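Local coordinates for EGF family domain-containing protein (Toxoplasma gondii, PDB 4Z80) that binds a peptide of its partner TgRON2L1 and probably helps build the moving junction through which the parasite enters host cells, at residues A[369-374]-A[401-406]; A[246-251]-A[255-260]; A[224-227]-A[232-235]; A[119-124]-A[273-278]. All coordinates share one frame; numbering follows the deposited sequence.

Contact 1: A[369-374]-A[401-406]; sequences ARASLS and RGYHWA. With SO4 (sulfate ion), chain J.
Tyr-403 reaches across to Arg-370 and Ala-371 with the outer end of its ring. Its CE1 lies 3.5 Å from Arg-370 CB, and its OH comes within 3.4 Å of Ala-371 CB; both carbons approach the ring obliquely. The tyrosine is carried there by chi1 of -51°, which places CG beside the backbone N. Over one ring face sits Arg-401 CB, 3.3 Å above the ring plane of Tyr-403 and offset toward the rim. Arg-370 is bent at chi2 and chi3, and its guanidinium stands at 85° to the tyrosine ring. Arg-370 NH1, also hydrogen-bonded to Ser-431 OG, donates to a water 3.2 Å away, which in turn donates to Arg-401 O at 2.7 Å. Arg-370 and Ala-371 both face Phe-429, forming a classic beta bulge in the edge strand of an antiparallel sheet. In that sheet strand 424-430 lies between strands 371-377 and 405-410, and the Phe-429 ring meets that of Tyr-403 with the planes about 15° apart. Leu-385 of helix 378-387 packs on the tyrosine as well. Further out, Arg-401 grips a sulfate, probably from the crystallisation liquor, by two nearly straight bonds: NH1 to O3 at 2.8 Å and NH2 to O2 at 2.9 Å. The same NH1 also binds Ser-397 O.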
loop_
_atom_site.group_PDB
_atom_site.type_symbol
_atom_site.label_atom_id
_atom_site.label_comp_id
_atom_site.label_asym_id
_atom_site.label_seq_id
_atom_site.Cartn_x
_atom_site.Cartn_y
_atom_site.Cartn_z
ATOM N N ALA A 369 -21.940 23.078 -4.085
ATOM C CA ALA A 369 -20.516 23.111 -4.380
ATOM C C ALA A 369 -19.792 24.023 -3.405
ATOM O O ALA A 369 -20.276 25.104 -3.074
ATOM C CB ALA A 369 -20.271 23.572 -5.815
ATOM N N ARG A 370 -18.643 23.560 -2.937
ATOM C CA ARG A 370 -17.718 24.382 -2.168
ATOM C C ARG A 370 -16.880 25.244 -3.096
ATOM O O ARG A 370 -16.462 26.353 -2.741
ATOM C CB ARG A 370 -16.788 23.506 -1.332
ATOM C CG ARG A 370 -17.481 22.602 -0.323
ATOM C CD ARG A 370 -18.181 23.370 0.784
ATOM N NE ARG A 370 -17.301 24.371 1.389
ATOM C CZ ARG A 370 -16.360 24.109 2.294
ATOM N NH1 ARG A 370 -16.155 22.870 2.722
ATOM N NH2 ARG A 370 -15.615 25.099 2.775
ATOM N N ALA A 371 -16.608 24.711 -4.277
ATOM C CA ALA A 371 -15.680 25.311 -5.209
ATOM C C ALA A 371 -15.890 24.736 -6.597
ATOM O O ALA A 371 -16.503 23.670 -6.749
ATOM C CB ALA A 371 -14.242 25.083 -4.761
ATOM N N SER A 372 -15.380 25.427 -7.608
ATOM C CA SER A 372 -15.411 24.899 -8.966
ATOM C C SER A 372 -14.148 25.241 -9.737
ATOM O O SER A 372 -13.422 26.180 -9.394
ATOM C CB SER A 372 -16.644 25.407 -9.728
ATOM O OG SER A 372 -16.523 26.776 -10.079
ATOM N N LEU A 373 -13.890 24.450 -10.774
ATOM C CA LEU A 373 -12.754 24.631 -11.662
ATOM C C LEU A 373 -13.307 24.627 -13.079
ATOM O O LEU A 373 -14.016 23.692 -13.458
ATOM C CB LEU A 373 -11.713 23.518 -11.460
ATOM C CG LEU A 373 -10.422 23.570 -12.267
ATOM C CD1 LEU A 373 -9.553 24.724 -11.806
ATOM C CD2 LEU A 373 -9.673 22.257 -12.119
ATOM N N SER A 374 -13.001 25.657 -13.859
ATOM C CA SER A 374 -13.544 25.775 -15.212
ATOM C C SER A 374 -12.580 25.274 -16.289
ATOM O O SER A 374 -11.368 25.248 -16.102
ATOM C CB SER A 374 -13.922 27.235 -15.493
ATOM O OG SER A 374 -15.043 27.630 -14.710
ATOM N N ARG A 401 -8.568 20.563 1.040
ATOM C CA ARG A 401 -9.738 21.368 1.385
ATOM C C ARG A 401 -10.874 20.571 2.011
ATOM O O ARG A 401 -11.877 21.147 2.429
ATOM C CB ARG A 401 -10.286 22.053 0.136
ATOM C CG ARG A 401 -9.331 22.987 -0.610
ATOM C CD ARG A 401 -9.173 24.324 0.095
ATOM N NE ARG A 401 -8.198 24.236 1.169
ATOM C CZ ARG A 401 -7.987 25.180 2.079
ATOM N NH1 ARG A 401 -7.067 24.989 3.012
ATOM N NH2 ARG A 401 -8.688 26.307 2.054
ATOM N N GLY A 402 -10.745 19.248 2.026
ATOM C CA GLY A 402 -11.804 18.393 2.534
ATOM C C GLY A 402 -12.783 17.940 1.467
ATOM O O GLY A 402 -13.882 17.487 1.796
ATOM N N TYR A 403 -12.399 18.061 0.200
ATOM C CA TYR A 403 -13.268 17.659 -0.909
ATOM C C TYR A 403 -13.074 16.176 -1.210
ATOM O O TYR A 403 -11.962 15.760 -1.527
ATOM C CB TYR A 403 -12.961 18.452 -2.186
ATOM C CG TYR A 403 -12.920 19.964 -2.069
ATOM C CD1 TYR A 403 -13.636 20.641 -1.089
ATOM C CD2 TYR A 403 -12.165 20.705 -2.966
ATOM C CE1 TYR A 403 -13.581 22.034 -1.005
ATOM C CE2 TYR A 403 -12.118 22.079 -2.898
ATOM C CZ TYR A 403 -12.819 22.732 -1.923
ATOM O OH TYR A 403 -12.719 24.111 -1.880
ATOM N N HIS A 404 -14.146 15.388 -1.146
ATOM C CA HIS A 404 -14.041 13.956 -1.457
ATOM C C HIS A 404 -14.936 13.511 -2.595
ATOM O O HIS A 404 -14.871 12.347 -2.998
ATOM C CB HIS A 404 -14.344 13.121 -0.221
ATOM C CG HIS A 404 -13.314 13.292 0.842
ATOM N ND1 HIS A 404 -12.016 12.858 0.684
ATOM C CD2 HIS A 404 -13.361 13.931 2.033
ATOM C CE1 HIS A 404 -11.315 13.186 1.756
ATOM N NE2 HIS A 404 -12.107 13.842 2.587
ATOM N N TRP A 405 -15.744 14.428 -3.115
ATOM C CA TRP A 405 -16.689 14.147 -4.189
ATOM C C TRP A 405 -16.639 15.299 -5.165
ATOM O O TRP A 405 -16.609 16.459 -4.745
ATOM C CB TRP A 405 -18.114 13.978 -3.641
ATOM C CG TRP A 405 -18.182 13.045 -2.478
ATOM C CD1 TRP A 405 -18.404 11.696 -2.514
ATOM C CD2 TRP A 405 -17.986 13.379 -1.096
ATOM N NE1 TRP A 405 -18.366 11.173 -1.242
ATOM C CE2 TRP A 405 -18.107 12.187 -0.354
ATOM C CE3 TRP A 405 -17.720 14.572 -0.414
ATOM C CZ2 TRP A 405 -17.988 12.155 1.030
ATOM C CZ3 TRP A 405 -17.597 14.536 0.954
ATOM C CH2 TRP A 405 -17.718 13.341 1.668
ATOM N N ALA A 406 -16.629 14.981 -6.458
ATOM C CA ALA A 406 -16.742 15.992 -7.493
ATOM C C ALA A 406 -17.696 15.538 -8.581
ATOM O O ALA A 406 -17.776 14.344 -8.894
ATOM C CB ALA A 406 -15.389 16.307 -8.095
HETATM S S SO4 J . -7.020 28.300 4.693
HETATM O O1 SO4 J . -6.889 28.761 6.073
HETATM O O2 SO4 J . -8.414 27.920 4.453
HETATM O O3 SO4 J . -6.127 27.160 4.485
HETATM O O4 SO4 J . -6.678 29.384 3.774
HETATM O O HOH W 1 -13.969 21.035 4.197
#

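Contact 2: A[246-251]-A[255-260]; sequences SSWITG and CSILSR
Ile-249 and Cys-255 stand with CA atoms 5.8 Å apart where the chain, after a type I turn from Ser-246 to Ile-249, enters a helix at its N-cap Gly-251, whose O takes the first-turn bond from Cys-255 N at 3.1 Å. Ile-249, the centre of an inverse gamma turn, works in two directions: CG2 rests 3.7 Å from Cys-255 N, while CD1 meets Leu-258 CD2 at 4.0 Å, the two side chains crossing at about a right angle. Trp-248 has chi1 of 61°, with CG between the backbone N and carbonyl carbon, which folds the indole back over its neighbour; Ile-249 CG1 lies under the ring centre, 3.5 Å from the plane of Trp-248. The far corner of the indole reaches the helix, where CH2 touches Ile-257 CG2 at 4.0 Å and meets Leu-258 N edge-on. Phe-185 adds a second ring beside Trp-248. Within this PAN-related core, helix 252-262 is fastened to strand 289-291 by the Cys-255 to Cys-289 disulfide, Phe-282 of strand 280-283 packs on Ile-249, and Tyr-45 of strand 43-51 packs on Ile-257.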
loop_
_atom_site.group_PDB
_atom_site.type_symbol
_atom_site.label_atom_id
_atom_site.label_comp_id
_atom_site.label_asym_id
_atom_site.label_seq_id
_atom_site.Cartn_x
_atom_site.Cartn_y
_atom_site.Cartn_z
ATOM N N SER A 246 0.827 -16.952 -5.485
ATOM C CA SER A 246 0.108 -15.696 -5.311
ATOM C C SER A 246 -1.382 -15.863 -5.618
ATOM O O SER A 246 -2.132 -14.893 -5.603
ATOM C CB SER A 246 0.716 -14.619 -6.214
ATOM O OG SER A 246 0.100 -13.359 -5.994
ATOM N N SER A 247 -1.816 -17.094 -5.880
ATOM C CA SER A 247 -3.160 -17.326 -6.410
ATOM C C SER A 247 -4.293 -16.906 -5.469
ATOM O O SER A 247 -5.396 -16.612 -5.933
ATOM C CB SER A 247 -3.331 -18.808 -6.781
ATOM O OG SER A 247 -3.351 -19.629 -5.631
ATOM N N TRP A 248 -4.030 -16.866 -4.163
ATOM C CA TRP A 248 -5.054 -16.498 -3.186
ATOM C C TRP A 248 -5.220 -14.982 -3.089
ATOM O O TRP A 248 -6.177 -14.493 -2.485
ATOM C CB TRP A 248 -4.720 -17.077 -1.806
ATOM C CG TRP A 248 -3.420 -16.591 -1.205
ATOM C CD1 TRP A 248 -2.189 -17.167 -1.332
ATOM C CD2 TRP A 248 -3.235 -15.433 -0.374
ATOM N NE1 TRP A 248 -1.250 -16.441 -0.635
ATOM C CE2 TRP A 248 -1.867 -15.371 -0.041
ATOM C CE3 TRP A 248 -4.094 -14.448 0.120
ATOM C CZ2 TRP A 248 -1.338 -14.362 0.759
ATOM C CZ3 TRP A 248 -3.567 -13.444 0.913
ATOM C CH2 TRP A 248 -2.204 -13.407 1.225
ATOM N N ILE A 249 -4.300 -14.243 -3.698
ATOM C CA ILE A 249 -4.348 -12.782 -3.646
ATOM C C ILE A 249 -5.179 -12.273 -4.817
ATOM O O ILE A 249 -4.659 -11.940 -5.877
ATOM C CB ILE A 249 -2.940 -12.162 -3.667
ATOM C CG1 ILE A 249 -2.082 -12.762 -2.548
ATOM C CG2 ILE A 249 -3.044 -10.644 -3.483
ATOM C CD1 ILE A 249 -0.644 -12.244 -2.493
ATOM N N THR A 250 -6.486 -12.209 -4.598
ATOM C CA THR A 250 -7.435 -11.964 -5.678
ATOM C C THR A 250 -7.874 -10.505 -5.785
ATOM O O THR A 250 -8.503 -10.118 -6.767
ATOM C CB THR A 250 -8.692 -12.842 -5.508
ATOM O OG1 THR A 250 -9.278 -12.610 -4.222
ATOM C CG2 THR A 250 -8.331 -14.315 -5.623
ATOM N N GLY A 251 -7.537 -9.695 -4.788
ATOM C CA GLY A 251 -7.982 -8.315 -4.763
ATOM C C GLY A 251 -7.178 -7.508 -3.773
ATOM O O GLY A 251 -6.315 -8.045 -3.090
ATOM N N CYS A 255 -4.288 -8.473 -0.758
ATOM C CA CYS A 255 -2.942 -7.918 -0.819
ATOM C C CYS A 255 -2.548 -7.338 0.544
ATOM O O CYS A 255 -1.416 -7.523 0.997
ATOM C CB CYS A 255 -2.874 -6.863 -1.924
ATOM S SG CYS A 255 -1.229 -6.186 -2.229
ATOM N N SER A 256 -3.478 -6.658 1.216
ATOM C CA SER A 256 -3.196 -6.120 2.555
ATOM C C SER A 256 -2.875 -7.243 3.555
ATOM O O SER A 256 -2.065 -7.050 4.464
ATOM C CB SER A 256 -4.363 -5.264 3.075
ATOM O OG SER A 256 -5.461 -6.040 3.546
ATOM N N ILE A 257 -3.489 -8.415 3.379
ATOM C CA ILE A 257 -3.232 -9.536 4.275
ATOM C C ILE A 257 -1.783 -9.993 4.137
ATOM O O ILE A 257 -1.144 -10.357 5.127
ATOM C CB ILE A 257 -4.193 -10.723 3.997
ATOM C CG1 ILE A 257 -5.613 -10.372 4.463
ATOM C CG2 ILE A 257 -3.703 -12.015 4.687
ATOM C CD1 ILE A 257 -6.672 -11.417 4.102
ATOM N N LEU A 258 -1.255 -9.989 2.915
ATOM C CA LEU A 258 0.147 -10.339 2.727
ATOM C C LEU A 258 1.031 -9.426 3.577
ATOM O O LEU A 258 1.961 -9.887 4.226
ATOM C CB LEU A 258 0.552 -10.258 1.249
ATOM C CG LEU A 258 2.012 -10.620 0.947
ATOM C CD1 LEU A 258 2.334 -12.057 1.378
ATOM C CD2 LEU A 258 2.324 -10.426 -0.531
ATOM N N SER A 259 0.723 -8.131 3.607
ATOM C CA SER A 259 1.471 -7.212 4.461
ATOM C C SER A 259 1.288 -7.493 5.945
ATOM O O SER A 259 2.259 -7.572 6.696
ATOM C CB SER A 259 1.066 -5.762 4.185
ATOM O OG SER A 259 1.510 -4.940 5.263
ATOM N N ARG A 260 0.035 -7.630 6.366
ATOM C CA ARG A 260 -0.287 -7.886 7.765
ATOM C C ARG A 260 0.546 -9.029 8.328
ATOM O O ARG A 260 1.067 -8.963 9.443
ATOM C CB ARG A 260 -1.775 -8.216 7.899
ATOM C CG ARG A 260 -2.192 -8.607 9.295
ATOM C CD ARG A 260 -3.653 -8.976 9.357
ATOM N NE ARG A 260 -4.008 -9.439 10.686
ATOM C CZ ARG A 260 -5.224 -9.845 11.038
ATOM N NH1 ARG A 260 -6.204 -9.859 10.149
ATOM N NH2 ARG A 260 -5.452 -10.239 12.283
#

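Contact 3: A[224-227]-A[232-235]; sequences GQTS and PPYN
Gly-224 and Pro-233 meet backbone to backbone at the tight end of this contact. Gly-224 CA is 3.4 Å from Pro-233 O, and that same oxygen receives the N-H of Gln-225 in a 2.9 Å bond. The ring of Tyr-234 closes in obliquely, its CD1 3.6 Å from Gly-224 CA, and one of its faces carries Pro-232 CA. Chi1 of -52° sets the Tyr-234 ring back beside its own backbone N, against Pro-232, and its OH is tied to Gly-230 O. Beyond the central bond the contact slackens toward solvent. There the amides of Gln-225 and Asn-235 cross with planes 77° apart and no bond joins them; the nearest approach is Gln-225 NE2 to Asn-235 CB at 3.7 Å. Thr-226 touches through its methyl alone, CG2 lying 3.5 Å from Pro-232 O and 4.0 Å from Pro-233 CD, while its OG1 accepts from His-228 N in an ST turn. A cis peptide bends the chain before Pro-233, next to Cys-231 of the disulfide to Cys-133. Asp-221 reinforces the neck, one carboxylate oxygen taking Gly-224 N and the other Asn-235 N. A short surface loop pinched by one backbone bond, a shared carboxylate and a nearby disulfide is consistent with the long irregular loops that decorate the PAN core in AMA-family ectodomains.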
loop_
_atom_site.group_PDB
_atom_site.type_symbol
_atom_site.label_atom_id
_atom_site.label_comp_id
_atom_site.label_asym_id
_atom_site.label_seq_id
_atom_site.Cartn_x
_atom_site.Cartn_y
_atom_site.Cartn_z
ATOM N N GLY A 224 24.865 -12.830 -3.553
ATOM C CA GLY A 224 26.264 -12.460 -3.649
ATOM C C GLY A 224 26.916 -13.251 -4.770
ATOM O O GLY A 224 26.301 -14.129 -5.373
ATOM N N GLN A 225 28.178 -12.945 -5.032
ATOM C CA GLN A 225 28.887 -13.508 -6.174
ATOM C C GLN A 225 29.475 -14.884 -5.910
ATOM O O GLN A 225 29.893 -15.567 -6.842
ATOM C CB GLN A 225 30.010 -12.562 -6.591
ATOM C CG GLN A 225 29.524 -11.274 -7.227
ATOM C CD GLN A 225 29.587 -11.331 -8.738
ATOM O OE1 GLN A 225 30.664 -11.242 -9.334
ATOM N NE2 GLN A 225 28.432 -11.501 -9.368
ATOM N N THR A 226 29.522 -15.282 -4.645
ATOM C CA THR A 226 30.154 -16.546 -4.274
ATOM C C THR A 226 29.120 -17.662 -4.133
ATOM O O THR A 226 27.918 -17.426 -4.258
ATOM C CB THR A 226 30.948 -16.401 -2.955
ATOM O OG1 THR A 226 30.087 -16.628 -1.830
ATOM C CG2 THR A 226 31.584 -15.013 -2.846
ATOM N N SER A 227 29.581 -18.884 -3.887
ATOM C CA SER A 227 28.669 -20.011 -3.738
ATOM C C SER A 227 28.155 -20.092 -2.295
ATOM O O SER A 227 27.274 -20.895 -1.987
ATOM C CB SER A 227 29.354 -21.322 -4.151
ATOM O OG SER A 227 30.500 -21.565 -3.366
ATOM N N PRO A 232 29.442 -11.520 0.822
ATOM C CA PRO A 232 30.040 -10.559 -0.114
ATOM C C PRO A 232 31.078 -11.210 -1.019
ATOM O O PRO A 232 31.598 -12.269 -0.671
ATOM C CB PRO A 232 30.709 -9.522 0.802
ATOM C CG PRO A 232 30.249 -9.841 2.202
ATOM C CD PRO A 232 29.857 -11.270 2.215
ATOM N N PRO A 233 31.400 -10.574 -2.153
ATOM C CA PRO A 233 30.879 -9.292 -2.646
ATOM C C PRO A 233 29.541 -9.417 -3.367
ATOM O O PRO A 233 29.102 -10.522 -3.679
ATOM C CB PRO A 233 31.971 -8.832 -3.613
ATOM C CG PRO A 233 32.518 -10.102 -4.153
ATOM C CD PRO A 233 32.482 -11.082 -3.016
ATOM N N TYR A 234 28.911 -8.276 -3.629
ATOM C CA TYR A 234 27.604 -8.238 -4.272
ATOM C C TYR A 234 27.703 -7.499 -5.594
ATOM O O TYR A 234 28.621 -6.706 -5.802
ATOM C CB TYR A 234 26.575 -7.565 -3.344
ATOM C CG TYR A 234 26.566 -8.185 -1.969
ATOM C CD1 TYR A 234 25.910 -9.385 -1.737
ATOM C CD2 TYR A 234 27.243 -7.590 -0.913
ATOM C CE1 TYR A 234 25.919 -9.972 -0.498
ATOM C CE2 TYR A 234 27.251 -8.164 0.335
ATOM C CZ TYR A 234 26.592 -9.362 0.535
ATOM O OH TYR A 234 26.608 -9.953 1.779
ATOM N N ASN A 235 26.759 -7.771 -6.487
ATOM C CA ASN A 235 26.727 -7.105 -7.780
ATOM C C ASN A 235 25.290 -6.803 -8.161
ATOM O O ASN A 235 24.751 -7.372 -9.101
ATOM C CB ASN A 235 27.412 -7.968 -8.851
ATOM C CG ASN A 235 27.737 -7.186 -10.119
ATOM O OD1 ASN A 235 27.868 -5.961 -10.096
ATOM N ND2 ASN A 235 27.873 -7.897 -11.232
#

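Contact 4: A[119-124]-A[273-278]; sequences NEIHAN and NCFRSL
Ile-121 and Phe-275 are brought together from opposite directions by their torsions: chi1 of 65° sets CG1 of the isoleucine between its backbone N and carbonyl carbon, an extended chi2 then drives CD1 outward, and chi1 of -63° swings the phenylalanine ring to meet it. CD1 of Ile-121 lands 3.8 Å from CE1 of Phe-275, approaching the ring obliquely. Ala-123 CB comes to the edge of the same ring, near its plane, 4.2 Å from Phe-275 CZ. The methyl of Ala-123 also lies 3.7 Å from ND2 of Asn-273, so it marks the boundary between the oily part of the contact and the polar part. On the polar side two waters join the segments. One accepts from Asn-273 ND2 at 2.8 Å and donates to Ala-123 O. The other is held by Asn-273 twice, accepting from its backbone N at 3.0 Å and from ND2 at 3.1 Å, and reaches Asn-124 O only weakly. Tyr-154 packs on Ile-121, its OH accepts from Ala-123 N, and Met-153 covers part of Phe-275. The loop 273-278 is itself anchored by the Cys-274 to Cys-72 disulfide and by salt bridges from Arg-276 to Asp-175 and Glu-177. Two irregular loops, far apart in sequence, are thus matched by a small apolar cluster and a pair of waters; the carboxamide of Asn-273 donates to both waters, one of which carries it to Ala-123 O and the other only weakly to Asn-124 O, so bound water contributes much of the polar half of the joint.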
loop_
_atom_site.group_PDB
_atom_site.type_symbol
_atom_site.label_atom_id
_atom_site.label_comp_id
_atom_site.label_asym_id
_atom_site.label_seq_id
_atom_site.Cartn_x
_atom_site.Cartn_y
_atom_site.Cartn_z
ATOM N N ASN A 119 11.385 -0.349 -8.342
ATOM C CA ASN A 119 12.723 -0.735 -7.893
ATOM C C ASN A 119 12.732 -0.878 -6.378
ATOM O O ASN A 119 11.969 -0.203 -5.683
ATOM C CB ASN A 119 13.776 0.288 -8.308
ATOM C CG ASN A 119 13.892 0.452 -9.809
ATOM O OD1 ASN A 119 13.239 -0.243 -10.589
ATOM N ND2 ASN A 119 14.733 1.398 -10.223
ATOM N N GLU A 120 13.583 -1.750 -5.848
ATOM C CA GLU A 120 13.655 -1.906 -4.407
ATOM C C GLU A 120 14.220 -0.675 -3.712
ATOM O O GLU A 120 14.904 0.157 -4.317
ATOM C CB GLU A 120 14.500 -3.123 -4.033
ATOM C CG GLU A 120 13.775 -4.438 -4.216
ATOM C CD GLU A 120 14.552 -5.615 -3.658
ATOM O OE1 GLU A 120 15.620 -5.399 -3.056
ATOM O OE2 GLU A 120 14.086 -6.755 -3.832
ATOM N N ILE A 121 13.935 -0.584 -2.420
ATOM C CA ILE A 121 14.508 0.446 -1.563
ATOM C C ILE A 121 15.990 0.224 -1.300
ATOM O O ILE A 121 16.530 -0.865 -1.538
ATOM C CB ILE A 121 13.757 0.518 -0.204
ATOM C CG1 ILE A 121 13.948 -0.780 0.609
ATOM C CG2 ILE A 121 12.279 0.800 -0.441
ATOM C CD1 ILE A 121 13.312 -0.752 2.004
ATOM N N HIS A 122 16.637 1.275 -0.805
ATOM C CA HIS A 122 18.010 1.219 -0.328
ATOM C C HIS A 122 18.025 1.782 1.093
ATOM O O HIS A 122 18.472 2.906 1.318
ATOM C CB HIS A 122 18.952 2.009 -1.241
ATOM C CG HIS A 122 20.400 1.859 -0.888
ATOM N ND1 HIS A 122 21.310 1.265 -1.736
ATOM C CD2 HIS A 122 21.091 2.186 0.231
ATOM C CE1 HIS A 122 22.501 1.247 -1.161
ATOM N NE2 HIS A 122 22.394 1.795 0.036
ATOM N N ALA A 123 17.518 1.011 2.050
ATOM C CA ALA A 123 17.421 1.499 3.424
ATOM C C ALA A 123 18.628 1.112 4.287
ATOM O O ALA A 123 18.588 1.265 5.506
ATOM C CB ALA A 123 16.133 0.993 4.073
ATOM N N ASN A 124 19.698 0.628 3.654
ATOM C CA ASN A 124 20.931 0.248 4.349
ATOM C C ASN A 124 20.672 -0.894 5.336
ATOM O O ASN A 124 21.005 -0.809 6.523
ATOM C CB ASN A 124 21.549 1.456 5.056
ATOM C CG ASN A 124 21.904 2.573 4.091
ATOM O OD1 ASN A 124 22.582 2.346 3.089
ATOM N ND2 ASN A 124 21.425 3.778 4.375
ATOM N N ASN A 273 16.231 0.293 10.556
ATOM C CA ASN A 273 14.850 0.391 10.092
ATOM C C ASN A 273 13.994 -0.730 10.656
ATOM O O ASN A 273 14.388 -1.896 10.645
ATOM C CB ASN A 273 14.786 0.373 8.562
ATOM C CG ASN A 273 15.028 1.738 7.952
ATOM O OD1 ASN A 273 14.101 2.534 7.767
ATOM N ND2 ASN A 273 16.274 2.015 7.637
ATOM N N CYS A 274 12.830 -0.347 11.170
ATOM C CA CYS A 274 11.845 -1.275 11.697
ATOM C C CYS A 274 10.693 -1.324 10.707
ATOM O O CYS A 274 10.001 -0.325 10.517
ATOM C CB CYS A 274 11.364 -0.830 13.078
ATOM S SG CYS A 274 10.728 -2.155 14.136
ATOM N N PHE A 275 10.507 -2.480 10.076
ATOM C CA PHE A 275 9.512 -2.660 9.024
ATOM C C PHE A 275 8.257 -3.311 9.588
ATOM O O PHE A 275 8.289 -4.457 10.034
ATOM C CB PHE A 275 10.078 -3.514 7.880
ATOM C CG PHE A 275 11.246 -2.883 7.170
ATOM C CD1 PHE A 275 11.039 -1.920 6.195
ATOM C CD2 PHE A 275 12.547 -3.238 7.485
ATOM C CE1 PHE A 275 12.104 -1.334 5.537
ATOM C CE2 PHE A 275 13.614 -2.649 6.836
ATOM C CZ PHE A 275 13.390 -1.692 5.857
ATOM N N ARG A 276 7.147 -2.583 9.576
ATOM C CA ARG A 276 5.894 -3.104 10.094
ATOM C C ARG A 276 4.720 -2.438 9.402
ATOM O O ARG A 276 4.787 -1.262 9.040
ATOM C CB ARG A 276 5.790 -2.894 11.611
ATOM C CG ARG A 276 4.489 -3.399 12.226
ATOM C CD ARG A 276 4.536 -3.440 13.743
ATOM N NE ARG A 276 3.262 -3.897 14.294
ATOM C CZ ARG A 276 3.003 -5.124 14.746
ATOM N NH1 ARG A 276 3.935 -6.074 14.745
ATOM N NH2 ARG A 276 1.790 -5.396 15.209
ATOM N N SER A 277 3.651 -3.205 9.221
ATOM C CA SER A 277 2.412 -2.711 8.643
ATOM C C SER A 277 2.654 -1.990 7.323
ATOM O O SER A 277 2.137 -0.901 7.080
ATOM C CB SER A 277 1.694 -1.804 9.644
ATOM O OG SER A 277 1.433 -2.535 10.831
ATOM N N LEU A 278 3.422 -2.629 6.456
ATOM C CA LEU A 278 3.848 -1.997 5.218
ATOM C C LEU A 278 2.683 -1.799 4.269
ATOM O O LEU A 278 1.840 -2.682 4.120
ATOM C CB LEU A 278 4.926 -2.834 4.531
ATOM C CG LEU A 278 6.241 -2.993 5.296
ATOM C CD1 LEU A 278 7.207 -3.848 4.491
ATOM C CD2 LEU A 278 6.867 -1.656 5.625
HETATM O O HOH W 2 17.325 4.116 6.153
HETATM O O HOH W 3 18.491 0.089 8.574
#

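In the fold
From the N terminus, 119-124 opens contact 4, which closes only at 273-278 after 148 residues. Within that span lie two short closures in series: contact 3, which pinches a four-residue surface loop, and contact 2, which folds a loop back on the start of helix 252-262. Contacts 2 and 4 touch, since Ser-259 OG lies 2.6 Å from Leu-278 O, probably as a hydrogen bond, so the helix and the loop before strand 280-283 are joined. Contact 3 is farther out, about 10 Å from contact 4 at nearest atoms. Contact 1 follows across the chain's centre, closing a loop with helix 378-387 and joining edge strand 371-377 to the loop before strand 405-410 of the same sheet.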